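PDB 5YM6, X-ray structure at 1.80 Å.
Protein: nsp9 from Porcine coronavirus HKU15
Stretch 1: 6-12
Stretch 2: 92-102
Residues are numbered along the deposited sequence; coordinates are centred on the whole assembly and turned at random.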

ATOM      1  N   LEU B   6      10.229  -6.420   3.105  1.00 45.52           N
ATOM      2  CA  LEU B   6       9.787  -5.477   2.092  1.00 44.85           C
ATOM      3  C   LEU B   6       8.997  -6.220   1.022  1.00 43.35           C
ATOM      4  O   LEU B   6       9.289  -7.367   0.692  1.00 42.21           O
ATOM      5  N   ARG B   7       7.954  -5.574   0.530  1.00 41.63           N
ATOM      6  CA  ARG B   7       7.144  -6.159  -0.519  1.00 38.66           C
ATOM      7  C   ARG B   7       7.349  -5.353  -1.787  1.00 37.91           C
ATOM      8  O   ARG B   7       7.588  -4.152  -1.734  1.00 38.12           O
ATOM      9  N   ASN B   8       7.275  -6.013  -2.934  1.00 34.78           N
ATOM     10  CA  ASN B   8       7.384  -5.305  -4.188  1.00 34.30           C
ATOM     11  C   ASN B   8       6.149  -5.547  -5.030  1.00 30.47           C
ATOM     12  O   ASN B   8       5.397  -6.493  -4.782  1.00 31.39           O
ATOM     13  N   VAL B   9       5.936  -4.670  -5.999  1.00 27.64           N
ATOM     14  CA  VAL B   9       4.913  -4.879  -7.015  1.00 27.50           C
ATOM     15  C   VAL B   9       5.587  -5.049  -8.381  1.00 31.99           C
ATOM     16  O   VAL B   9       6.430  -4.240  -8.772  1.00 30.76           O
ATOM     17  N   PHE B  10       5.234  -6.097  -9.119  1.00 29.39           N
ATOM     18  CA  PHE B  10       5.665  -6.141 -10.506  1.00 31.19           C
ATOM     19  C   PHE B  10       4.472  -6.522 -11.361  1.00 25.78           C
ATOM     20  O   PHE B  10       3.537  -7.172 -10.894  1.00 26.83           O
ATOM     21  N   THR B  11       4.516  -6.094 -12.610  1.00 25.46           N
ATOM     22  CA  THR B  11       3.390  -6.245 -13.514  1.00 22.49           C
ATOM     23  C   THR B  11       3.697  -7.172 -14.680  1.00 26.86           C
ATOM     24  O   THR B  11       4.812  -7.188 -15.204  1.00 27.62           O
ATOM     25  N   ALA B  12       2.704  -7.958 -15.071  1.00 22.83           N
ATOM     26  CA  ALA B  12       2.801  -8.762 -16.283  1.00 24.50           C
ATOM     27  C   ALA B  12       1.437  -8.817 -16.957  1.00 23.71           C
ATOM     28  O   ALA B  12       0.690  -7.863 -16.898  1.00 22.94           O
ATOM     29  N   SER B  92      -6.448  -5.862   2.554  1.00 29.23           N
ATOM     30  CA  SER B  92      -6.374  -4.411   2.511  1.00 28.51           C
ATOM     31  C   SER B  92      -4.911  -3.970   2.375  1.00 25.63           C
ATOM     32  O   SER B  92      -4.633  -2.945   1.757  1.00 25.36           O
ATOM     33  N   LEU B  93      -3.983  -4.740   2.946  1.00 26.85           N
ATOM     34  CA  LEU B  93      -2.559  -4.387   2.860  1.00 26.42           C
ATOM     35  C   LEU B  93      -2.071  -4.492   1.418  1.00 28.73           C
ATOM     36  O   LEU B  93      -1.275  -3.679   0.945  1.00 27.15           O
ATOM     37  N   ASN B  94      -2.545  -5.514   0.723  1.00 25.44           N
ATOM     38  CA  ASN B  94      -2.115  -5.712  -0.652  1.00 26.24           C
ATOM     39  C   ASN B  94      -2.765  -4.698  -1.573  1.00 25.57           C
ATOM     40  O   ASN B  94      -2.160  -4.294  -2.552  1.00 26.08           O
ATOM     41  N   ARG B  95      -3.993  -4.293  -1.261  1.00 22.85           N
ATOM     42  CA  ARG B  95      -4.657  -3.237  -2.016  1.00 26.20           C
ATOM     43  C   ARG B  95      -3.839  -1.956  -1.895  1.00 24.80           C
ATOM     44  O   ARG B  95      -3.608  -1.260  -2.887  1.00 21.98           O
ATOM     45  N   GLY B  96      -3.377  -1.661  -0.684  1.00 24.38           N
ATOM     46  CA  GLY B  96      -2.551  -0.480  -0.471  1.00 23.59           C
ATOM     47  C   GLY B  96      -1.276  -0.509  -1.295  1.00 24.07           C
ATOM     48  O   GLY B  96      -0.878   0.503  -1.853  1.00 22.39           O
ATOM     49  N   MET B  97      -0.627  -1.663  -1.350  1.00 19.93           N
ATOM     50  CA  MET B  97       0.581  -1.815  -2.167  1.00 24.69           C
ATOM     51  C   MET B  97       0.339  -1.426  -3.634  1.00 26.74           C
ATOM     52  O   MET B  97       1.124  -0.691  -4.244  1.00 28.11           O
ATOM     53  N   VAL B  98      -0.755  -1.921  -4.194  1.00 25.95           N
ATOM     54  CA  VAL B  98      -1.066  -1.670  -5.606  1.00 24.43           C
ATOM     55  C   VAL B  98      -1.532  -0.236  -5.838  1.00 28.08           C
ATOM     56  O   VAL B  98      -1.117   0.408  -6.803  1.00 27.91           O
ATOM     57  N   ILE B  99      -2.352   0.298  -4.939  1.00 23.92           N
ATOM     58  CA  ILE B  99      -2.788   1.690  -5.074  1.00 27.10           C
ATOM     59  C   ILE B  99      -1.588   2.637  -5.027  1.00 30.24           C
ATOM     60  O   ILE B  99      -1.523   3.600  -5.795  1.00 31.44           O
ATOM     61  N   GLY B 100      -0.636   2.356  -4.140  1.00 26.95           N
ATOM     62  CA  GLY B 100       0.566   3.167  -4.050  1.00 29.84           C
ATOM     63  C   GLY B 100       1.373   3.120  -5.336  1.00 35.48           C
ATOM     64  O   GLY B 100       1.897   4.138  -5.799  1.00 33.94           O
ATOM     65  N   HIS B 101       1.465   1.931  -5.917  1.00 33.04           N
ATOM     66  CA  HIS B 101       2.253   1.732  -7.123  1.00 32.76           C
ATOM     67  C   HIS B 101       1.639   2.491  -8.292  1.00 33.98           C
ATOM     68  O   HIS B 101       2.340   3.196  -9.019  1.00 37.29           O
ATOM     69  N   ILE B 102       0.322   2.379  -8.445  1.00 29.91           N
ATOM     70  CA  ILE B 102      -0.379   3.050  -9.528  1.00 30.97           C
ATOM     71  C   ILE B 102      -0.295   4.570  -9.358  1.00 37.72           C
ATOM     72  O   ILE B 102      -0.181   5.306 -10.335  1.00 34.02           O
TER

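The strand running through residues 8-12 lies across the helix 92-102 at 64° between their N-to-C directions, with the axes 8.9 Å apart at closest approach. The nearest pair of CA atoms is that of V9 and V98, 6.9 Å apart. Side chains alternate along an extended chain, so R7, V9 and T11 send their CA-to-CB bonds toward the helix while L6, N8 and F10 send theirs away. From the helix, L93, M97 and H101 answer; spaced four residues apart, they form one stripe along its surface.

Apolar contact fills the middle. M97, buried, adopts an m conformation at chi1, chi2 and chi3, which carries its terminal methyl out to the strand. There CE lies 3.5 Å from CB of R7, 3.3 Å from the carbonyl O of R7 and 4.0 Å from CG2 of V9. A long, unbranched thioether suits this place, since it can thread between neighbours and end in a methyl that packs against backbone as readily as against side chains. V9, with chi1 t, is short and beta-branched, a shape at home in a strand. Its CG2 sits 3.8 Å from the carbonyl O of M97 and 4.5 Å from the backbone N of V98, so this methyl rests against the helix backbone itself. V98, also t, points sideways and adds little covered surface.

Aromatic contact comes next along the stripe. H101 has chi1 t and chi2 at 92°, a setting that lays its ring alongside V9. CG1 of V9 is 3.9 Å from the ring centroid of H101 and only 12° off the normal, a CH-pi contact over the face; CB of V9 also lies 3.7 Å from ND1 of H101. The flat imidazole thus offers the valine a broad surface. T11, chi1 p, touches the ring more lightly and obliquely, its CG2 4.5 Å from NE2 of H101.

At the other end of the stripe, a charged group meets an aliphatic one. R7 runs m, t, t through chi3, so its extended chain reaches L93 (chi1 t, chi2 p), whose CD2 lies over one face of the guanidinium, 3.8 Å from CZ of R7. The planar group can pack on a methyl through its face while its N-H groups remain directed around its rim.

No hydrogen bond crosses between the stretches. The helix backbone is hydrogen-bonded within itself, as from N of H101 to O of M97 at 3.1 Å, while OD1 of N94 is bonded elsewhere in the structure. The contact is one of packing, burying 376 Å² summed over both sides.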

ATOM      1  CB  LEU B   6      10.964  -4.713   1.483  1.00 47.14           C
ATOM      2  CG  LEU B   6      11.440  -3.557   2.375  1.00 50.81           C
ATOM      3  CD1 LEU B   6      12.276  -2.536   1.609  1.00 50.18           C
ATOM      4  CD2 LEU B   6      10.252  -2.876   3.060  1.00 48.71           C
ATOM      5  CB  ARG B   7       5.673  -6.189  -0.108  1.00 38.58           C
ATOM      6  CG  ARG B   7       5.363  -7.129   1.046  1.00 41.28           C
ATOM      7  CD  ARG B   7       4.006  -6.801   1.634  1.00 41.58           C
ATOM      8  NE  ARG B   7       3.494  -7.839   2.523  1.00 45.54           N
ATOM      9  CZ  ARG B   7       3.843  -7.987   3.797  1.00 49.10           C
ATOM     10  NH1 ARG B   7       3.306  -8.967   4.509  1.00 53.58           N
ATOM     11  NH2 ARG B   7       4.726  -7.169   4.362  1.00 45.48           N
ATOM     12  CB  ASN B   8       8.635  -5.733  -4.958  1.00 40.12           C
ATOM     13  CG  ASN B   8       9.904  -5.136  -4.387  1.00 48.90           C
ATOM     14  OD1 ASN B   8       9.897  -4.026  -3.854  1.00 49.53           O
ATOM     15  ND2 ASN B   8      11.004  -5.870  -4.497  1.00 53.16           N
ATOM     16  CB  VAL B   9       3.900  -3.699  -7.077  1.00 29.86           C
ATOM     17  CG1 VAL B   9       2.963  -3.853  -8.265  1.00 27.97           C
ATOM     18  CG2 VAL B   9       3.110  -3.582  -5.775  1.00 31.84           C
ATOM     19  CB  PHE B  10       6.866  -7.092 -10.715  1.00 32.81           C
ATOM     20  CG  PHE B  10       6.500  -8.536 -10.958  1.00 29.36           C
ATOM     21  CD1 PHE B  10       6.367  -9.424  -9.903  1.00 29.75           C
ATOM     22  CD2 PHE B  10       6.332  -9.018 -12.248  1.00 34.54           C
ATOM     23  CE1 PHE B  10       6.036 -10.757 -10.127  1.00 31.62           C
ATOM     24  CE2 PHE B  10       6.008 -10.352 -12.474  1.00 33.28           C
ATOM     25  CZ  PHE B  10       5.858 -11.216 -11.415  1.00 30.31           C
ATOM     26  CB  THR B  11       2.950  -4.878 -14.058  1.00 27.01           C
ATOM     27  OG1 THR B  11       4.027  -4.292 -14.796  1.00 28.65           O
ATOM     28  CG2 THR B  11       2.572  -3.951 -12.917  1.00 29.15           C
ATOM     29  CB  ALA B  12       3.313 -10.150 -15.959  1.00 26.47           C
ATOM     30  CB  SER B  92      -7.011  -3.792   3.760  1.00 28.13           C
ATOM     31  OG  SER B  92      -8.425  -3.638   3.614  1.00 30.86           O
ATOM     32  CB  LEU B  93      -1.702  -5.290   3.737  1.00 24.97           C
ATOM     33  CG  LEU B  93      -0.235  -4.897   3.933  1.00 27.49           C
ATOM     34  CD1 LEU B  93      -0.120  -3.870   5.029  1.00 34.54           C
ATOM     35  CD2 LEU B  93       0.608  -6.110   4.296  1.00 36.89           C
ATOM     36  CB  ASN B  94      -2.423  -7.139  -1.120  1.00 26.48           C
ATOM     37  CG  ASN B  94      -1.424  -8.147  -0.599  1.00 31.74           C
ATOM     38  OD1 ASN B  94      -1.784  -9.278  -0.257  1.00 39.96           O
ATOM     39  ND2 ASN B  94      -0.165  -7.735  -0.496  1.00 32.49           N
ATOM     40  CB  ARG B  95      -6.093  -3.016  -1.531  1.00 26.93           C
ATOM     41  CG  ARG B  95      -7.034  -4.200  -1.845  1.00 27.35           C
ATOM     42  CD  ARG B  95      -8.297  -4.205  -0.977  1.00 34.42           C
ATOM     43  NE  ARG B  95      -9.236  -3.137  -1.317  1.00 38.03           N
ATOM     44  CZ  ARG B  95     -10.276  -3.280  -2.139  1.00 40.52           C
ATOM     45  NH1 ARG B  95     -11.069  -2.245  -2.386  1.00 37.86           N
ATOM     46  NH2 ARG B  95     -10.525  -4.454  -2.719  1.00 36.19           N
ATOM     47  CB  MET B  97       1.084  -3.261  -2.106  1.00 22.01           C
ATOM     48  CG  MET B  97       1.749  -3.671  -0.805  1.00 26.84           C
ATOM     49  SD  MET B  97       3.342  -2.885  -0.569  1.00 25.17           S
ATOM     50  CE  MET B  97       4.303  -3.552  -1.931  1.00 32.44           C
ATOM     51  CB  VAL B  98      -2.112  -2.670  -6.111  1.00 27.90           C
ATOM     52  CG1 VAL B  98      -2.615  -2.296  -7.506  1.00 25.57           C
ATOM     53  CG2 VAL B  98      -1.512  -4.050  -6.123  1.00 26.65           C
ATOM     54  CB  ILE B  99      -3.802   2.072  -3.985  1.00 26.40           C
ATOM     55  CG1 ILE B  99      -5.113   1.315  -4.215  1.00 28.34           C
ATOM     56  CG2 ILE B  99      -4.079   3.570  -3.989  1.00 31.76           C
ATOM     57  CD1 ILE B  99      -6.151   1.547  -3.145  1.00 34.89           C
ATOM     58  CB  HIS B 101       2.366   0.235  -7.440  1.00 31.63           C
ATOM     59  CG  HIS B 101       3.258  -0.076  -8.603  1.00 35.49           C
ATOM     60  ND1 HIS B 101       4.605  -0.344  -8.454  1.00 33.24           N
ATOM     61  CD2 HIS B 101       2.999  -0.178  -9.925  1.00 34.66           C
ATOM     62  CE1 HIS B 101       5.132  -0.594  -9.642  1.00 38.51           C
ATOM     63  NE2 HIS B 101       4.179  -0.494 -10.550  1.00 37.66           N
ATOM     64  CB  ILE B 102      -1.843   2.583  -9.609  1.00 31.39           C
ATOM     65  CG1 ILE B 102      -1.887   1.107 -10.027  1.00 27.43           C
ATOM     66  CG2 ILE B 102      -2.635   3.439 -10.582  1.00 34.82           C
ATOM     67  CD1 ILE B 102      -3.269   0.542 -10.169  1.00 28.63           C
TER